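Local structure of protein kinase A regulatory subunit (Trypanosoma cruzi, 6HYI) at residues M73-T78 / V121-V126; T209-G214 / P221-E226. The protein probably controls a protein kinase catalytic subunit, and carries two cyclic-nucleotide-binding domains that each hold the purine nucleoside inosine here. All coordinates share one frame; numbering follows the deposited sequence.

Interaction 1 (M73-T78 / V121-V126); sequences MEAGQT and VATVKV. With NOS (inosine), chain B.
M73 and V124 meet beside the ribose of the bound inosine. CG of M73 comes to 3.5 Å from CG2 of V124. M73 CG sits between its own backbone N and carbonyl carbon (chi1 54°), which turns the chain toward the sugar; SD ends 3.7 Å from inosine C5', and V124 CG2 lies near the ring oxygen O4'. The two side chains thus give the ribose an apolar flank. Of the two backbone N-H groups of this segment that reach O5', that of A122 is the closer, at 2.9 Å from N to O5', and that of V121 gives a weak, bent bond. V121 N is also held by E113 OE2, while E113 OE1 bonds to the nucleoside, so one carboxylate ties the loop to its ligand.

Behind this first shell, two nearly straight bonds fix the 73-78 loop to the strand. V124 N donates to M73 O over 3.0 Å, and A75 N reaches T123 OG1 over 3.1 Å with an angle of 175° at the hydrogen. With chi1 of -66°, T123 has its hydroxyl oxygen beside its own N and faces the loop backbone, where it also lies against E74 CA. A75 CB rests 3.7 Å from V121 O.

The loop is shaped by a type II turn from E74 to Q77, whose third residue, G76, adopts positive phi. Q77 N bonds back to E74 O, and Q77 OE1 receives E74 N at 2.9 Å, the donor standing above the amide carbonyl plane. G76 and Q77 are joined through their backbones to V120. E111, G110 and K95 also hydrogen-bond to the inosine. The segment V121-T123 follows helix 111-116 as in the phosphate-binding cassette of cyclic-nucleotide-binding domains, here occupied by a nucleoside.

Interaction 2 (T209-G214 / P221-E226); sequences TVEVIG and PTKVCE. With NOS (inosine), chain C.
One face of the inosine purine lies over three side chains of the hairpin. V212 CG1 stands under the N9-C4 bond, 3.7 Å from both atoms; V224 CG1 comes to 3.7 Å from O6 on the same face; and C225 SG approaches C2 to 3.5 Å near the rim of the six-membered ring. Valine methyls and a thiol thus floor the base by van der Waals contact.

A classic beta bulge puts V224 and C225 there together. V212 stands opposite both: its N donates to C225 O at 2.9 Å in a nearly straight bond (177°), and its O receives V224 N at 2.8 Å. V224 has the helix-like psi of -54° expected at the first bulge position, so both consecutive side chains face the ligand. V212 CG2 also packs 3.8 Å from C225 SG. Toward the turn, G214 and T222 bond to each other in both directions, and V224 CG2 lies against G214 N.

On the reverse face are E211, I213, K223 and E226. The E226 carboxylate takes K223 NZ at 2.8 Å on the anti side of OE1, somewhat out of its plane, while OE2 meets CG2 of T209. The extended K223 crosses E211 at about a right angle; NZ stays 4.1 Å from E211 OE2, beyond a salt bridge but close enough that the charges may attract. I213 CG2 touches the P221 ring.

Strand 221-227 is outermost in its sheet. Strand 210-215 is bonded on its other side to strand 247-250, where V210, E211 and I213 pack. K283 holds E226 O through NZ and inosine through its own O, while helix 285-293 supplies Y287 N to the ligand.

Overall arrangement
From the N terminus, the chain passes helices 15-18, 30-42 and 51-59 before the first cyclic-nucleotide-binding domain, which holds interaction 1. That contact closes a loop of 42 intervening residues, bringing strand 123-126 back against the end of strand 71-73 and the loop after it; helix 111-116 lies in the chain between. Only later does the second such domain open, where interaction 2 closes a short hairpin, with six residues between its segments, formed by strands 210-215 and 221-227. The two are in series, neither nested nor crossed, on opposite sides of the chain's centre: their centres lie 49 Å apart. Each borders its own inosine, interaction 1 at the ribose and interaction 2 at the purine.

Interaction 1 (M73-T78 / V121-V126)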
loop_
_atom_site.group_PDB
_atom_site.type_symbol
_atom_site.label_atom_id
_atom_site.label_comp_id
_atom_site.label_asym_id
_atom_site.label_seq_id
_atom_site.Cartn_x
_atom_site.Cartn_y
_atom_site.Cartn_z
ATOM N N MET A 73 17.354 -14.626 -6.060
ATOM C CA MET A 73 16.917 -15.971 -5.735
ATOM C C MET A 73 16.475 -16.618 -7.035
ATOM O O MET A 73 16.169 -15.938 -8.017
ATOM C CB MET A 73 15.793 -15.958 -4.689
ATOM C CG MET A 73 14.602 -15.091 -5.080
ATOM S SD MET A 73 13.451 -14.804 -3.716
ATOM C CE MET A 73 14.364 -13.593 -2.771
ATOM N N GLU A 74 16.475 -17.944 -7.046
ATOM C CA GLU A 74 16.174 -18.688 -8.257
ATOM C C GLU A 74 15.068 -19.683 -7.972
ATOM O O GLU A 74 15.043 -20.306 -6.906
ATOM C CB GLU A 74 17.409 -19.428 -8.773
ATOM C CG GLU A 74 18.524 -18.480 -9.189
ATOM C CD GLU A 74 19.770 -19.203 -9.648
ATOM O OE1 GLU A 74 19.656 -20.370 -10.075
ATOM O OE2 GLU A 74 20.862 -18.601 -9.579
ATOM N N ALA A 75 14.163 -19.821 -8.934
ATOM C CA ALA A 75 13.020 -20.703 -8.774
ATOM C C ALA A 75 13.486 -22.078 -8.324
ATOM O O ALA A 75 14.424 -22.648 -8.891
ATOM C CB ALA A 75 12.266 -20.806 -10.099
ATOM N N GLY A 76 12.834 -22.601 -7.287
ATOM C CA GLY A 76 13.119 -23.915 -6.761
ATOM C C GLY A 76 14.041 -23.935 -5.559
ATOM O O GLY A 76 14.112 -24.959 -4.871
ATOM N N GLN A 77 14.747 -22.839 -5.290
ATOM C CA GLN A 77 15.709 -22.818 -4.195
ATOM C C GLN A 77 15.024 -23.004 -2.848
ATOM O O GLN A 77 13.929 -22.482 -2.605
ATOM C CB GLN A 77 16.458 -21.488 -4.183
ATOM C CG GLN A 77 17.537 -21.374 -5.240
ATOM C CD GLN A 77 18.277 -20.063 -5.147
ATOM O OE1 GLN A 77 17.723 -19.056 -4.697
ATOM N NE2 GLN A 77 19.541 -20.063 -5.563
ATOM N N THR A 78 15.693 -23.740 -1.961
ATOM C CA THR A 78 15.280 -23.882 -0.574
ATOM C C THR A 78 16.247 -23.207 0.386
ATOM O O THR A 78 16.074 -23.319 1.604
ATOM C CB THR A 78 15.154 -25.368 -0.207
ATOM O OG1 THR A 78 16.442 -25.993 -0.284
ATOM C CG2 THR A 78 14.202 -26.073 -1.157
ATOM N N VAL A 121 9.445 -19.458 -5.755
ATOM C CA VAL A 121 8.492 -19.683 -6.830
ATOM C C VAL A 121 8.987 -19.135 -8.156
ATOM O O VAL A 121 8.783 -19.755 -9.204
ATOM C CB VAL A 121 7.134 -19.076 -6.441
ATOM C CG1 VAL A 121 6.236 -18.983 -7.664
ATOM C CG2 VAL A 121 6.494 -19.895 -5.333
ATOM N N ALA A 122 9.625 -17.969 -8.142
ATOM C CA ALA A 122 10.066 -17.305 -9.355
ATOM C C ALA A 122 11.502 -16.839 -9.179
ATOM O O ALA A 122 11.942 -16.537 -8.069
ATOM C CB ALA A 122 9.198 -16.084 -9.664
ATOM N N THR A 123 12.231 -16.798 -10.287
ATOM C CA THR A 123 13.567 -16.224 -10.283
ATOM C C THR A 123 13.483 -14.704 -10.236
ATOM O O THR A 123 12.630 -14.092 -10.879
ATOM C CB THR A 123 14.320 -16.690 -11.529
ATOM O OG1 THR A 123 14.516 -18.102 -11.433
ATOM C CG2 THR A 123 15.681 -16.011 -11.652
ATOM N N VAL A 124 14.352 -14.099 -9.438
ATOM C CA VAL A 124 14.421 -12.650 -9.286
ATOM C C VAL A 124 15.773 -12.238 -9.839
ATOM O O VAL A 124 16.806 -12.567 -9.249
ATOM C CB VAL A 124 14.292 -12.240 -7.813
ATOM C CG1 VAL A 124 14.363 -10.734 -7.656
ATOM C CG2 VAL A 124 12.994 -12.776 -7.206
ATOM N N LYS A 125 15.779 -11.512 -10.957
ATOM C CA LYS A 125 17.010 -11.229 -11.696
ATOM C C LYS A 125 17.189 -9.724 -11.838
ATOM O O LYS A 125 16.328 -9.039 -12.398
ATOM C CB LYS A 125 16.955 -11.897 -13.069
ATOM C CG LYS A 125 18.274 -11.934 -13.809
ATOM C CD LYS A 125 18.127 -12.753 -15.081
ATOM C CE LYS A 125 19.432 -12.820 -15.851
ATOM N NZ LYS A 125 20.435 -13.682 -15.162
ATOM N N VAL A 126 18.326 -9.212 -11.356
ATOM C CA VAL A 126 18.565 -7.770 -11.383
ATOM C C VAL A 126 18.644 -7.287 -12.825
ATOM O O VAL A 126 19.374 -7.858 -13.646
ATOM C CB VAL A 126 19.853 -7.456 -10.610
ATOM C CG1 VAL A 126 20.201 -5.979 -10.715
ATOM C CG2 VAL A 126 19.695 -7.868 -9.156
HETATM N N9 NOS B . 6.856 -12.998 -7.206
HETATM C C4 NOS B . 6.046 -12.252 -7.765
HETATM N N3 NOS B . 5.909 -10.955 -7.937
HETATM C C2 NOS B . 4.882 -10.463 -8.672
HETATM N N1 NOS B . 3.971 -11.301 -9.234
HETATM C C6 NOS B . 4.080 -12.602 -9.073
HETATM O O6 NOS B . 3.272 -13.326 -9.584
HETATM C C5 NOS B . 5.121 -13.105 -8.347
HETATM N N7 NOS B . 5.552 -14.417 -7.981
HETATM C C8 NOS B . 6.671 -14.225 -7.230
HETATM C "C5'" NOS B . 10.275 -15.092 -5.639
HETATM O "O5'" NOS B . 9.266 -16.044 -5.940
HETATM C "C4'" NOS B . 9.688 -13.722 -5.407
HETATM O "O4'" NOS B . 9.179 -13.169 -6.657
HETATM C "C1'" NOS B . 7.977 -12.532 -6.413
HETATM C "C2'" NOS B . 7.783 -12.404 -4.932
HETATM O "O2'" NOS B . 8.460 -11.243 -4.456
HETATM C "C3'" NOS B . 8.487 -13.665 -4.468
HETATM O "O3'" NOS B . 8.848 -13.669 -3.101
#

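Interaction 2 (T209-G214 / P221-E226)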
loop_
_atom_site.group_PDB
_atom_site.type_symbol
_atom_site.label_atom_id
_atom_site.label_comp_id
_atom_site.label_asym_id
_atom_site.label_seq_id
_atom_site.Cartn_x
_atom_site.Cartn_y
_atom_site.Cartn_z
ATOM N N THR A 209 -23.888 3.425 1.224
ATOM C CA THR A 209 -23.906 4.566 0.321
ATOM C C THR A 209 -23.385 5.794 1.054
ATOM O O THR A 209 -23.617 5.960 2.257
ATOM C CB THR A 209 -25.337 4.810 -0.197
ATOM O OG1 THR A 209 -25.759 3.664 -0.948
ATOM C CG2 THR A 209 -25.405 6.041 -1.101
ATOM N N VAL A 210 -22.646 6.633 0.330
ATOM C CA VAL A 210 -22.107 7.875 0.868
ATOM C C VAL A 210 -22.517 9.008 -0.056
ATOM O O VAL A 210 -22.812 8.804 -1.234
ATOM C CB VAL A 210 -20.570 7.853 0.983
ATOM C CG1 VAL A 210 -20.119 6.684 1.858
ATOM C CG2 VAL A 210 -19.930 7.753 -0.416
ATOM N N GLU A 211 -22.499 10.219 0.488
ATOM C CA GLU A 211 -22.704 11.431 -0.290
ATOM C C GLU A 211 -21.458 12.304 -0.225
ATOM O O GLU A 211 -20.832 12.440 0.832
ATOM C CB GLU A 211 -23.958 12.202 0.167
ATOM C CG GLU A 211 -23.967 12.696 1.599
ATOM C CD GLU A 211 -25.270 13.422 1.954
ATOM O OE1 GLU A 211 -25.478 13.750 3.142
ATOM O OE2 GLU A 211 -26.087 13.662 1.042
ATOM N N VAL A 212 -21.102 12.885 -1.361
ATOM C CA VAL A 212 -19.985 13.815 -1.462
ATOM C C VAL A 212 -20.558 15.223 -1.384
ATOM O O VAL A 212 -21.431 15.588 -2.183
ATOM C CB VAL A 212 -19.218 13.610 -2.774
ATOM C CG1 VAL A 212 -18.083 14.618 -2.896
ATOM C CG2 VAL A 212 -18.697 12.190 -2.831
ATOM N N ILE A 213 -20.057 16.016 -0.440
ATOM C CA ILE A 213 -20.571 17.361 -0.172
ATOM C C ILE A 213 -19.444 18.360 -0.394
ATOM O O ILE A 213 -18.501 18.445 0.407
ATOM C CB ILE A 213 -21.161 17.483 1.242
ATOM C CG1 ILE A 213 -22.195 16.372 1.462
ATOM C CG2 ILE A 213 -21.787 18.878 1.458
ATOM C CD1 ILE A 213 -22.848 16.406 2.818
ATOM N N GLY A 214 -19.530 19.114 -1.484
ATOM C CA GLY A 214 -18.542 20.122 -1.790
ATOM C C GLY A 214 -18.931 21.457 -1.200
ATOM O O GLY A 214 -19.787 21.560 -0.321
ATOM N N PRO A 221 -22.185 24.343 1.749
ATOM C CA PRO A 221 -22.229 22.929 1.358
ATOM C C PRO A 221 -23.145 22.735 0.161
ATOM O O PRO A 221 -24.191 23.381 0.043
ATOM C CB PRO A 221 -22.799 22.245 2.603
ATOM C CG PRO A 221 -22.423 23.164 3.728
ATOM C CD PRO A 221 -22.536 24.546 3.162
ATOM N N THR A 222 -22.744 21.833 -0.731
ATOM C CA THR A 222 -23.525 21.515 -1.918
ATOM C C THR A 222 -23.302 20.047 -2.243
ATOM O O THR A 222 -22.164 19.574 -2.197
ATOM C CB THR A 222 -23.118 22.418 -3.099
ATOM O OG1 THR A 222 -23.968 22.149 -4.222
ATOM C CG2 THR A 222 -21.652 22.191 -3.504
ATOM N N LYS A 223 -24.377 19.319 -2.530
ATOM C CA LYS A 223 -24.240 17.897 -2.807
ATOM C C LYS A 223 -23.682 17.700 -4.208
ATOM O O LYS A 223 -24.218 18.242 -5.183
ATOM C CB LYS A 223 -25.572 17.168 -2.658
ATOM C CG LYS A 223 -25.423 15.666 -2.868
ATOM C CD LYS A 223 -26.687 14.925 -2.503
ATOM C CE LYS A 223 -26.552 13.446 -2.815
ATOM N NZ LYS A 223 -27.840 12.735 -2.565
ATOM N N VAL A 224 -22.607 16.928 -4.307
ATOM C CA VAL A 224 -21.932 16.680 -5.572
ATOM C C VAL A 224 -22.417 15.396 -6.229
ATOM O O VAL A 224 -22.805 15.397 -7.398
ATOM C CB VAL A 224 -20.402 16.667 -5.363
ATOM C CG1 VAL A 224 -19.701 16.253 -6.647
ATOM C CG2 VAL A 224 -19.927 18.047 -4.904
ATOM N N CYS A 225 -22.377 14.283 -5.505
ATOM C CA CYS A 225 -22.786 12.988 -6.044
ATOM C C CYS A 225 -22.875 12.013 -4.883
ATOM O O CYS A 225 -22.640 12.369 -3.727
ATOM C CB CYS A 225 -21.787 12.468 -7.075
ATOM S SG CYS A 225 -20.178 12.091 -6.352
ATOM N N GLU A 226 -23.231 10.775 -5.206
ATOM C CA GLU A 226 -23.173 9.665 -4.271
ATOM C C GLU A 226 -22.217 8.610 -4.801
ATOM O O GLU A 226 -21.902 8.567 -5.995
ATOM C CB GLU A 226 -24.554 9.027 -4.043
ATOM C CG GLU A 226 -25.515 9.950 -3.316
ATOM C CD GLU A 226 -26.851 9.305 -3.010
ATOM O OE1 GLU A 226 -27.657 9.932 -2.290
ATOM O OE2 GLU A 226 -27.091 8.179 -3.483
HETATM N N9 NOS C . -14.728 14.124 -4.392
HETATM C C4 NOS C . -15.436 13.900 -5.398
HETATM N N3 NOS C . -16.101 12.858 -5.871
HETATM C C2 NOS C . -16.812 12.992 -7.018
HETATM N N1 NOS C . -16.850 14.166 -7.701
HETATM C C6 NOS C . -16.190 15.220 -7.271
HETATM O O6 NOS C . -16.248 16.232 -7.929
HETATM C C5 NOS C . -15.479 15.101 -6.101
HETATM N N7 NOS C . -14.677 16.002 -5.329
HETATM C C8 NOS C . -14.237 15.270 -4.271
HETATM C "C5'" NOS C . -12.424 14.396 -0.747
HETATM O "O5'" NOS C . -12.153 15.545 -1.531
HETATM C "C4'" NOS C . -12.915 13.258 -1.601
HETATM O "O4'" NOS C . -14.256 13.550 -2.106
HETATM C "C1'" NOS C . -14.351 13.109 -3.414
HETATM C "C2'" NOS C . -13.133 12.297 -3.740
HETATM O "O2'" NOS C . -13.290 10.942 -3.324
HETATM C "C3'" NOS C . -12.112 12.992 -2.866
HETATM O "O3'" NOS C . -10.942 12.231 -2.649
#